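Local coordinates for protein Sso-CP2 metallo-carboxypetidase (PDB 4MMO) that probably acts as a zinc-dependent carboxypeptidase of the M20 family, cleaving residues from the C-terminal ends of peptides, at residues G166-P169 with K170-Q174; I272-A275 with L276-P280; V321-L324 with L325-L329. All blocks are in the same frame, centred on the assembly; numbering follows the deposited sequence.

Contact 1: residues G166-P169 with K170-Q174; sequences GLDP and KGRPQ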
ATOM      1  N   GLY A 166      24.270 -17.513  13.848  1.00 48.28           N
ATOM      2  CA  GLY A 166      23.728 -18.553  14.703  1.00 58.44           C
ATOM      3  C   GLY A 166      23.835 -19.943  14.102  1.00 41.91           C
ATOM      4  O   GLY A 166      24.424 -20.131  13.034  1.00 50.80           O
ATOM      5  N   LEU A 167      23.257 -20.917  14.796  1.00 38.88           N
ATOM      6  CA  LEU A 167      23.245 -22.300  14.339  1.00 51.69           C
ATOM      7  C   LEU A 167      22.208 -22.486  13.239  1.00 53.52           C
ATOM      8  O   LEU A 167      21.129 -21.898  13.288  1.00 50.50           O
ATOM      9  CB  LEU A 167      22.932 -23.235  15.511  1.00 59.73           C
ATOM     10  CG  LEU A 167      23.763 -23.006  16.775  1.00 57.66           C
ATOM     11  CD1 LEU A 167      23.300 -23.922  17.898  1.00 37.61           C
ATOM     12  CD2 LEU A 167      25.242 -23.207  16.492  1.00 59.20           C
ATOM     13  N   ASP A 168      22.538 -23.308  12.249  1.00 50.95           N
ATOM     14  CA  ASP A 168      21.639 -23.563  11.130  1.00 41.33           C
ATOM     15  C   ASP A 168      20.530 -24.517  11.587  1.00 51.90           C
ATOM     16  O   ASP A 168      20.530 -24.939  12.744  1.00 54.44           O
ATOM     17  CB  ASP A 168      22.444 -24.101   9.937  1.00 49.84           C
ATOM     18  CG  ASP A 168      22.769 -25.590  10.048  1.00 53.95           C
ATOM     19  OD1 ASP A 168      22.765 -26.148  11.167  1.00 41.28           O
ATOM     20  OD2 ASP A 168      23.049 -26.201   8.995  1.00 61.67           O
ATOM     21  N   PRO A 169      19.572 -24.845  10.698  1.00 62.24           N
ATOM     22  CA  PRO A 169      18.457 -25.722  11.087  1.00 64.27           C
ATOM     23  C   PRO A 169      18.885 -27.082  11.649  1.00 69.64           C
ATOM     24  O   PRO A 169      18.157 -27.649  12.461  1.00 66.12           O
ATOM     25  CB  PRO A 169      17.693 -25.913   9.774  1.00 59.97           C
ATOM     26  CG  PRO A 169      17.980 -24.684   8.997  1.00 63.44           C
ATOM     27  CD  PRO A 169      19.398 -24.317   9.333  1.00 67.18           C
ATOM     28  N   LYS A 170      20.039 -27.590  11.225  1.00 70.10           N
ATOM     29  CA  LYS A 170      20.539 -28.869  11.724  1.00 73.94           C
ATOM     30  C   LYS A 170      21.293 -28.704  13.040  1.00 69.39           C
ATOM     31  O   LYS A 170      21.653 -29.689  13.684  1.00 74.73           O
ATOM     32  CB  LYS A 170      21.449 -29.532  10.687  1.00 77.86           C
ATOM     33  CG  LYS A 170      20.714 -30.107   9.484  1.00 79.01           C
ATOM     34  CD  LYS A 170      20.814 -31.623   9.441  1.00 87.38           C
ATOM     35  CE  LYS A 170      20.202 -32.189   8.168  1.00 93.48           C
ATOM     36  NZ  LYS A 170      21.169 -32.217   7.037  1.00 93.21           N
ATOM     37  N   GLY A 171      21.536 -27.456  13.433  1.00 59.51           N
ATOM     38  CA  GLY A 171      22.215 -27.163  14.683  1.00 50.91           C
ATOM     39  C   GLY A 171      23.720 -27.039  14.536  1.00 52.17           C
ATOM     40  O   GLY A 171      24.451 -27.047  15.527  1.00 44.70           O
ATOM     41  N   ARG A 172      24.187 -26.921  13.299  1.00 42.91           N
ATOM     42  CA  ARG A 172      25.607 -26.752  13.027  1.00 51.04           C
ATOM     43  C   ARG A 172      25.965 -25.273  13.027  1.00 48.38           C
ATOM     44  O   ARG A 172      25.194 -24.451  12.531  1.00 37.30           O
ATOM     45  CB  ARG A 172      25.955 -27.361  11.672  1.00 56.56           C
ATOM     46  CG  ARG A 172      25.731 -28.860  11.602  1.00 61.75           C
ATOM     47  CD  ARG A 172      25.641 -29.348  10.169  1.00 68.57           C
ATOM     48  NE  ARG A 172      24.495 -28.766   9.476  1.00 75.08           N
ATOM     49  CZ  ARG A 172      24.098 -29.114   8.258  1.00 83.31           C
ATOM     50  NH1 ARG A 172      24.749 -30.049   7.579  1.00 88.08           N
ATOM     51  NH2 ARG A 172      23.042 -28.522   7.717  1.00 71.15           N
ATOM     52  N   PRO A 173      27.139 -24.921  13.578  1.00 53.11           N
ATOM     53  CA  PRO A 173      27.542 -23.511  13.532  1.00 42.20           C
ATOM     54  C   PRO A 173      27.764 -23.041  12.098  1.00 46.72           C
ATOM     55  O   PRO A 173      28.117 -23.853  11.240  1.00 50.92           O
ATOM     56  CB  PRO A 173      28.855 -23.493  14.320  1.00 37.46           C
ATOM     57  CG  PRO A 173      29.376 -24.894  14.230  1.00 50.21           C
ATOM     58  CD  PRO A 173      28.165 -25.772  14.207  1.00 50.48           C
ATOM     59  N   GLN A 174      27.552 -21.750  11.849  1.00 41.28           N
ATOM     60  CA  GLN A 174      27.685 -21.189  10.507  1.00 43.06           C
ATOM     61  C   GLN A 174      28.825 -20.182  10.411  1.00 43.91           C
ATOM     62  O   GLN A 174      29.038 -19.373  11.313  1.00 48.62           O
ATOM     63  CB  GLN A 174      26.372 -20.538  10.073  1.00 38.26           C
ATOM     64  CG  GLN A 174      25.243 -21.534   9.880  1.00 43.53           C
ATOM     65  CD  GLN A 174      23.966 -20.881   9.415  1.00 57.08           C
ATOM     66  OE1 GLN A 174      23.436 -21.216   8.358  1.00 76.66           O
ATOM     67  NE2 GLN A 174      23.457 -19.945  10.210  1.00 54.49           N
TER
HETATM   68  O   HOH W   1      20.576 -27.359   7.950  1.00 58.27           O
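Asp-168 and Arg-172 hold this loop together through side chain and backbone alike. Starting at CB, Asp-168 rests against the amide end of Gln-174, whose OE1 lies 3.4 Å from Asp-168 CB. Its CG sits between the backbone N and the carbonyl carbon (chi1 80°), which turns the carboxylate back over the chain that follows. OD1 then takes the backbone N-H of Arg-172, Asp-168 OD1 to Arg-172 N being 2.7 Å, on the syn side but well out of the carboxylate plane. The other oxygen, OD2, meets the guanidinium edge in a salt bridge: Arg-172 NH2 stands 2.6 Å from Asp-168 OD2, while the bond from Arg-172 NE to the same oxygen is bent and weak. A single carboxylate oxygen thus takes both guanidinium nitrogens, NH2 firmly and NE weakly, with the two planes turned 47° apart.

Between these partners the chain reverses in a type I beta turn from Asp-168 to Gly-171, in the loop that runs from strand 159-161 to strand 174-176. Gly-171 N closes the turn on Asp-168 O at 2.8 Å, and its positive phi suits a glycine. Flanking the turn, Asp-168 N bonds to Arg-172 O. Arg-172 NH2 and Lys-170 NZ both form salt bridges to Asp-249. A water also donates to Asp-168 OD2. Farther from the turn, Gln-174 NE2 reaches Gly-166 O at 3.0 Å, coming from above the carbonyl plane, and Leu-167 CD2 packs beside Pro-173 CB at 4.2 Å.

Contact 2: residues I272-A275 with L276-P280; sequences IAEA and LLTYP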
ATOM      1  N   ILE A 272      18.081 -23.347  -5.180  1.00 34.28           N
ATOM      2  CA  ILE A 272      17.634 -22.434  -4.137  1.00 48.02           C
ATOM      3  C   ILE A 272      18.841 -21.760  -3.502  1.00 53.21           C
ATOM      4  O   ILE A 272      18.837 -20.549  -3.280  1.00 42.89           O
ATOM      5  CB  ILE A 272      16.815 -23.181  -3.062  1.00 43.52           C
ATOM      6  CG1 ILE A 272      15.460 -23.596  -3.638  1.00 60.02           C
ATOM      7  CG2 ILE A 272      16.600 -22.313  -1.823  1.00 42.84           C
ATOM      8  CD1 ILE A 272      14.711 -24.607  -2.798  1.00 54.50           C
ATOM      9  N   ALA A 273      19.872 -22.550  -3.219  1.00 46.32           N
ATOM     10  CA  ALA A 273      21.096 -22.036  -2.617  1.00 47.98           C
ATOM     11  C   ALA A 273      21.731 -20.992  -3.522  1.00 39.74           C
ATOM     12  O   ALA A 273      22.198 -19.954  -3.061  1.00 53.36           O
ATOM     13  CB  ALA A 273      22.074 -23.169  -2.360  1.00 48.26           C
ATOM     14  N   GLU A 274      21.740 -21.275  -4.817  1.00 39.04           N
ATOM     15  CA  GLU A 274      22.322 -20.364  -5.790  1.00 45.95           C
ATOM     16  C   GLU A 274      21.537 -19.056  -5.829  1.00 44.92           C
ATOM     17  O   GLU A 274      22.108 -17.980  -5.680  1.00 38.83           O
ATOM     18  CB  GLU A 274      22.341 -21.014  -7.172  1.00 41.05           C
ATOM     19  CG  GLU A 274      23.110 -20.228  -8.218  1.00 69.29           C
ATOM     20  CD  GLU A 274      23.105 -20.907  -9.574  1.00102.84           C
ATOM     21  OE1 GLU A 274      22.947 -22.147  -9.620  1.00109.85           O
ATOM     22  OE2 GLU A 274      23.253 -20.202 -10.594  1.00113.38           O
ATOM     23  N   ALA A 275      20.227 -19.153  -6.020  1.00 40.85           N
ATOM     24  CA  ALA A 275      19.378 -17.970  -6.121  1.00 37.81           C
ATOM     25  C   ALA A 275      19.478 -17.098  -4.872  1.00 35.50           C
ATOM     26  O   ALA A 275      19.654 -15.882  -4.954  1.00 34.22           O
ATOM     27  CB  ALA A 275      17.933 -18.379  -6.356  1.00 36.53           C
ATOM     28  N   LEU A 276      19.371 -17.741  -3.716  1.00 38.06           N
ATOM     29  CA  LEU A 276      19.370 -17.048  -2.437  1.00 45.66           C
ATOM     30  C   LEU A 276      20.678 -16.297  -2.190  1.00 45.18           C
ATOM     31  O   LEU A 276      20.666 -15.151  -1.738  1.00 44.46           O
ATOM     32  CB  LEU A 276      19.132 -18.063  -1.317  1.00 38.20           C
ATOM     33  CG  LEU A 276      18.915 -17.526   0.096  1.00 39.59           C
ATOM     34  CD1 LEU A 276      17.739 -16.559   0.149  1.00 39.43           C
ATOM     35  CD2 LEU A 276      18.696 -18.687   1.048  1.00 43.19           C
ATOM     36  N   LEU A 277      21.800 -16.943  -2.497  1.00 39.13           N
ATOM     37  CA  LEU A 277      23.113 -16.402  -2.158  1.00 42.11           C
ATOM     38  C   LEU A 277      23.786 -15.601  -3.281  1.00 43.22           C
ATOM     39  O   LEU A 277      24.661 -14.778  -3.005  1.00 44.54           O
ATOM     40  CB  LEU A 277      24.044 -17.538  -1.719  1.00 41.26           C
ATOM     41  CG  LEU A 277      23.593 -18.393  -0.530  1.00 35.78           C
ATOM     42  CD1 LEU A 277      24.694 -19.376  -0.148  1.00 49.87           C
ATOM     43  CD2 LEU A 277      23.204 -17.536   0.669  1.00 43.89           C
ATOM     44  N   THR A 278      23.370 -15.826  -4.528  1.00 39.32           N
ATOM     45  CA  THR A 278      24.101 -15.314  -5.696  1.00 37.91           C
ATOM     46  C   THR A 278      23.345 -14.264  -6.526  1.00 34.17           C
ATOM     47  O   THR A 278      23.971 -13.464  -7.221  1.00 41.23           O
ATOM     48  CB  THR A 278      24.537 -16.494  -6.623  1.00 29.57           C
ATOM     49  OG1 THR A 278      25.405 -17.370  -5.894  1.00 52.72           O
ATOM     50  CG2 THR A 278      25.265 -16.009  -7.871  1.00 55.73           C
ATOM     51  N   TYR A 279      22.016 -14.250  -6.458  1.00 38.96           N
ATOM     52  CA  TYR A 279      21.234 -13.349  -7.312  1.00 35.82           C
ATOM     53  C   TYR A 279      21.046 -11.958  -6.697  1.00 45.21           C
ATOM     54  O   TYR A 279      20.607 -11.836  -5.550  1.00 34.85           O
ATOM     55  CB  TYR A 279      19.847 -13.927  -7.608  1.00 35.20           C
ATOM     56  CG  TYR A 279      19.822 -15.203  -8.422  1.00 41.65           C
ATOM     57  CD1 TYR A 279      20.992 -15.797  -8.879  1.00 33.39           C
ATOM     58  CD2 TYR A 279      18.613 -15.812  -8.737  1.00 45.13           C
ATOM     59  CE1 TYR A 279      20.955 -16.965  -9.622  1.00 46.18           C
ATOM     60  CE2 TYR A 279      18.567 -16.973  -9.472  1.00 46.02           C
ATOM     61  CZ  TYR A 279      19.738 -17.548  -9.914  1.00 51.33           C
ATOM     62  OH  TYR A 279      19.684 -18.708 -10.650  1.00 44.14           O
ATOM     63  N   PRO A 280      21.362 -10.900  -7.464  1.00 29.59           N
ATOM     64  CA  PRO A 280      20.959  -9.568  -7.005  1.00 27.54           C
ATOM     65  C   PRO A 280      19.454  -9.388  -7.205  1.00 38.29           C
ATOM     66  O   PRO A 280      18.877 -10.134  -7.992  1.00 41.88           O
ATOM     67  CB  PRO A 280      21.748  -8.631  -7.919  1.00 28.85           C
ATOM     68  CG  PRO A 280      21.937  -9.411  -9.174  1.00 32.98           C
ATOM     69  CD  PRO A 280      22.092 -10.844  -8.744  1.00 31.30           C
TER
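One face of the Tyr-279 ring lies flat over the backbone of Ala-275: CA sits 3.5 Å from the ring centroid and only 11° off the normal, a CH-pi contact over the centre of the ring. The methyl of the same alanine is shifted toward one side of the ring, with Ala-275 CB 3.5 Å from Tyr-279 CE2. Past the CE1 edge, near the phenol oxygen, the Glu-274 carboxylate approaches without bonding to it, Glu-274 OE2 to Tyr-279 OH being 3.9 Å, and its plane stands 80° from that of the ring. Tyr-279 is the first residue to leave helical angles at the end of helix 269-278, and its CG, beside its own backbone N (chi1 -65°), folds the ring back along the last turn.

That turn still carries its i to i+4 bonds. Thr-278 N meets Glu-274 O at 2.7 Å, and Tyr-279 N reaches Ala-275 O at 3.2 Å. The helix belongs to the part of the chain assigned to the M20 dimerisation family, and it does meet the second subunit: Leu-203 of that subunit packs on Ile-272 and Ala-275. At the C-terminal end of the helix, Lys-180 NZ bonds to the carbonyl oxygens of Leu-276 and Tyr-279, and Asn-376 ND2 bonds to Leu-277 O.

Contact 3: residues V321-L324 with L325-L329; sequences VFEL and LKKHL. With SO4 (sulfate ion), chain F.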
ATOM      1  N   VAL A 321      24.504   1.869  -8.834  1.00 31.25           N
ATOM      2  CA  VAL A 321      23.208   1.289  -9.164  1.00 41.49           C
ATOM      3  C   VAL A 321      22.131   2.362  -9.065  1.00 27.20           C
ATOM      4  O   VAL A 321      21.199   2.392  -9.866  1.00 35.52           O
ATOM      5  CB  VAL A 321      22.870   0.097  -8.240  1.00 38.07           C
ATOM      6  CG1 VAL A 321      21.424  -0.356  -8.426  1.00 43.14           C
ATOM      7  CG2 VAL A 321      23.819  -1.060  -8.515  1.00 34.48           C
ATOM      8  N   PHE A 322      22.281   3.251  -8.088  1.00 34.61           N
ATOM      9  CA  PHE A 322      21.359   4.364  -7.913  1.00 29.91           C
ATOM     10  C   PHE A 322      21.361   5.261  -9.145  1.00 43.18           C
ATOM     11  O   PHE A 322      20.315   5.750  -9.565  1.00 42.78           O
ATOM     12  CB  PHE A 322      21.743   5.175  -6.674  1.00 33.89           C
ATOM     13  CG  PHE A 322      20.733   6.224  -6.292  1.00 47.20           C
ATOM     14  CD1 PHE A 322      19.388   5.905  -6.182  1.00 47.21           C
ATOM     15  CD2 PHE A 322      21.133   7.522  -6.018  1.00 50.13           C
ATOM     16  CE1 PHE A 322      18.457   6.867  -5.822  1.00 46.80           C
ATOM     17  CE2 PHE A 322      20.207   8.486  -5.653  1.00 49.75           C
ATOM     18  CZ  PHE A 322      18.869   8.157  -5.554  1.00 47.04           C
ATOM     19  N   GLU A 323      22.537   5.473  -9.727  1.00 34.78           N
ATOM     20  CA  GLU A 323      22.649   6.314 -10.914  1.00 36.60           C
ATOM     21  C   GLU A 323      22.034   5.615 -12.123  1.00 36.40           C
ATOM     22  O   GLU A 323      21.363   6.250 -12.940  1.00 39.34           O
ATOM     23  CB  GLU A 323      24.116   6.673 -11.193  1.00 30.56           C
ATOM     24  CG  GLU A 323      24.319   7.563 -12.415  1.00 59.77           C
ATOM     25  CD  GLU A 323      23.519   8.857 -12.350  1.00 77.03           C
ATOM     26  OE1 GLU A 323      23.374   9.423 -11.244  1.00 66.34           O
ATOM     27  OE2 GLU A 323      23.032   9.308 -13.409  1.00 64.60           O
ATOM     28  N   LEU A 324      22.267   4.310 -12.237  1.00 37.42           N
ATOM     29  CA  LEU A 324      21.684   3.524 -13.320  1.00 35.40           C
ATOM     30  C   LEU A 324      20.162   3.524 -13.213  1.00 41.81           C
ATOM     31  O   LEU A 324      19.457   3.654 -14.214  1.00 36.80           O
ATOM     32  CB  LEU A 324      22.204   2.086 -13.286  1.00 34.59           C
ATOM     33  CG  LEU A 324      23.691   1.874 -13.574  1.00 38.91           C
ATOM     34  CD1 LEU A 324      24.021   0.392 -13.524  1.00 38.69           C
ATOM     35  CD2 LEU A 324      24.089   2.457 -14.923  1.00 36.41           C
ATOM     36  N   LEU A 325      19.662   3.376 -11.991  1.00 27.67           N
ATOM     37  CA  LEU A 325      18.232   3.431 -11.749  1.00 35.65           C
ATOM     38  C   LEU A 325      17.682   4.773 -12.199  1.00 39.73           C
ATOM     39  O   LEU A 325      16.636   4.841 -12.842  1.00 43.79           O
ATOM     40  CB  LEU A 325      17.929   3.225 -10.266  1.00 35.02           C
ATOM     41  CG  LEU A 325      16.471   3.462  -9.863  1.00 38.52           C
ATOM     42  CD1 LEU A 325      15.553   2.486 -10.587  1.00 34.92           C
ATOM     43  CD2 LEU A 325      16.303   3.352  -8.357  1.00 38.07           C
ATOM     44  N   LYS A 326      18.387   5.845 -11.859  1.00 40.75           N
ATOM     45  CA  LYS A 326      17.904   7.180 -12.176  1.00 48.83           C
ATOM     46  C   LYS A 326      17.877   7.420 -13.682  1.00 45.90           C
ATOM     47  O   LYS A 326      16.907   7.960 -14.200  1.00 42.63           O
ATOM     48  CB  LYS A 326      18.730   8.240 -11.449  1.00 41.57           C
ATOM     49  CG  LYS A 326      18.321   8.390  -9.989  1.00 48.28           C
ATOM     50  CD  LYS A 326      19.420   8.995  -9.137  1.00 66.88           C
ATOM     51  CE  LYS A 326      19.520  10.494  -9.323  1.00 73.54           C
ATOM     52  NZ  LYS A 326      20.622  11.076  -8.507  1.00 67.77           N
ATOM     53  N   LYS A 327      18.921   6.998 -14.388  1.00 46.00           N
ATOM     54  CA  LYS A 327      18.923   7.102 -15.843  1.00 31.05           C
ATOM     55  C   LYS A 327      17.728   6.347 -16.418  1.00 49.26           C
ATOM     56  O   LYS A 327      17.060   6.824 -17.334  1.00 49.18           O
ATOM     57  CB  LYS A 327      20.226   6.561 -16.431  1.00 50.28           C
ATOM     58  CG  LYS A 327      21.355   7.582 -16.469  1.00 67.07           C
ATOM     59  CD  LYS A 327      22.656   6.961 -16.955  1.00 85.86           C
ATOM     60  CE  LYS A 327      23.756   8.003 -17.106  1.00 99.94           C
ATOM     61  NZ  LYS A 327      24.259   8.499 -15.793  1.00101.66           N
ATOM     62  N   HIS A 328      17.452   5.176 -15.858  1.00 43.02           N
ATOM     63  CA  HIS A 328      16.333   4.358 -16.299  1.00 47.80           C
ATOM     64  C   HIS A 328      14.990   5.056 -16.072  1.00 52.33           C
ATOM     65  O   HIS A 328      14.131   5.068 -16.952  1.00 53.51           O
ATOM     66  CB  HIS A 328      16.351   3.018 -15.565  1.00 40.07           C
ATOM     67  CG  HIS A 328      15.170   2.150 -15.869  1.00 40.97           C
ATOM     68  ND1 HIS A 328      15.177   1.215 -16.881  1.00 53.68           N
ATOM     69  CD2 HIS A 328      13.947   2.076 -15.293  1.00 39.00           C
ATOM     70  CE1 HIS A 328      14.007   0.602 -16.916  1.00 47.77           C
ATOM     71  NE2 HIS A 328      13.243   1.105 -15.964  1.00 45.75           N
ATOM     72  N   LEU A 329      14.810   5.630 -14.888  1.00 43.47           N
ATOM     73  CA  LEU A 329      13.567   6.319 -14.560  1.00 51.65           C
ATOM     74  C   LEU A 329      13.315   7.527 -15.467  1.00 51.68           C
ATOM     75  O   LEU A 329      12.165   7.852 -15.761  1.00 57.16           O
ATOM     76  CB  LEU A 329      13.564   6.743 -13.091  1.00 42.96           C
ATOM     77  CG  LEU A 329      13.491   5.595 -12.077  1.00 38.64           C
ATOM     78  CD1 LEU A 329      13.640   6.128 -10.662  1.00 40.52           C
ATOM     79  CD2 LEU A 329      12.187   4.813 -12.209  1.00 45.86           C
TER
HETATM   80  S   SO4 F 504      18.935  13.629 -10.409  1.00 81.93           S
HETATM   81  O1  SO4 F 504      17.602  13.123 -10.090  1.00 91.32           O
HETATM   82  O2  SO4 F 504      19.789  13.501  -9.230  1.00 77.95           O
HETATM   83  O3  SO4 F 504      19.492  12.856 -11.521  1.00 58.33           O
HETATM   84  O4  SO4 F 504      18.855  15.038 -10.786  1.00 89.07           O
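Helix 318-331 lies against the antiparallel sheet in the region assigned to the M20 dimerisation family, and this contact is made along the helix, where side chains four residues apart pair up. Toward the sheet, Leu-325 and Leu-329 pack on Val-185 and Leu-187 of strand 178-190, and Leu-325 also touches Leu-218 of helix 207-218. Within the helix the regular i to i+4 bonds are present, among them Lys-327 N to Glu-323 O at 2.9 Å.

The first pair joins Phe-322 and Lys-326. The phenylalanine has CG opposite its backbone N (chi1 -171°), which carries the ring toward the following turn, and the aliphatic chain of the lysine passes across one face. Lys-326 CD stands 3.7 Å from the ring centroid, 15° off the normal and displaced toward the rim, with CE2 of Phe-322 the nearest ring atom. This is a CH-pi contact made by the CD methylene. A bend at chi3 takes the rest of the lysine past the ring, and its NZ donates a hydrogen bond to a sulfate ion, Lys-326 NZ to sulfate O2 being 2.7 Å. The ion probably came from the crystallisation liquor. Ile-338 of strand 337-348 touches both Phe-322 and Lys-326.

The second pair is a salt bridge. The Glu-323 and Lys-327 side chains cross obliquely on the helix surface. Glu-323 OE1 remains 4.2 Å from Lys-326 NZ, opposite charges beyond salt-bridge range. Its other oxygen, OE2, is met on the anti side, 20° out of the carboxylate plane, by Lys-327 NZ at 2.8 Å.

Overall arrangement
The three contacts follow one another along the chain without touching. Contact 1 is the one near the metal: Gly-166 lies about 9 Å from the side chains of the zinc ligands Asp-104 and Glu-163 and about 11 Å from the zinc ion itself. Contacts 2 and 3 sit away from the annotated sites, on two helices in the range of the dimerisation family; their centres are about 23 Å apart and their nearest atoms about 8 Å. Contact 2 alone meets the second subunit. Its centre is about 19 Å from that of contact 1, whereas contacts 1 and 3 lie on opposite sides of the chain's centre, with centres about 39 Å apart.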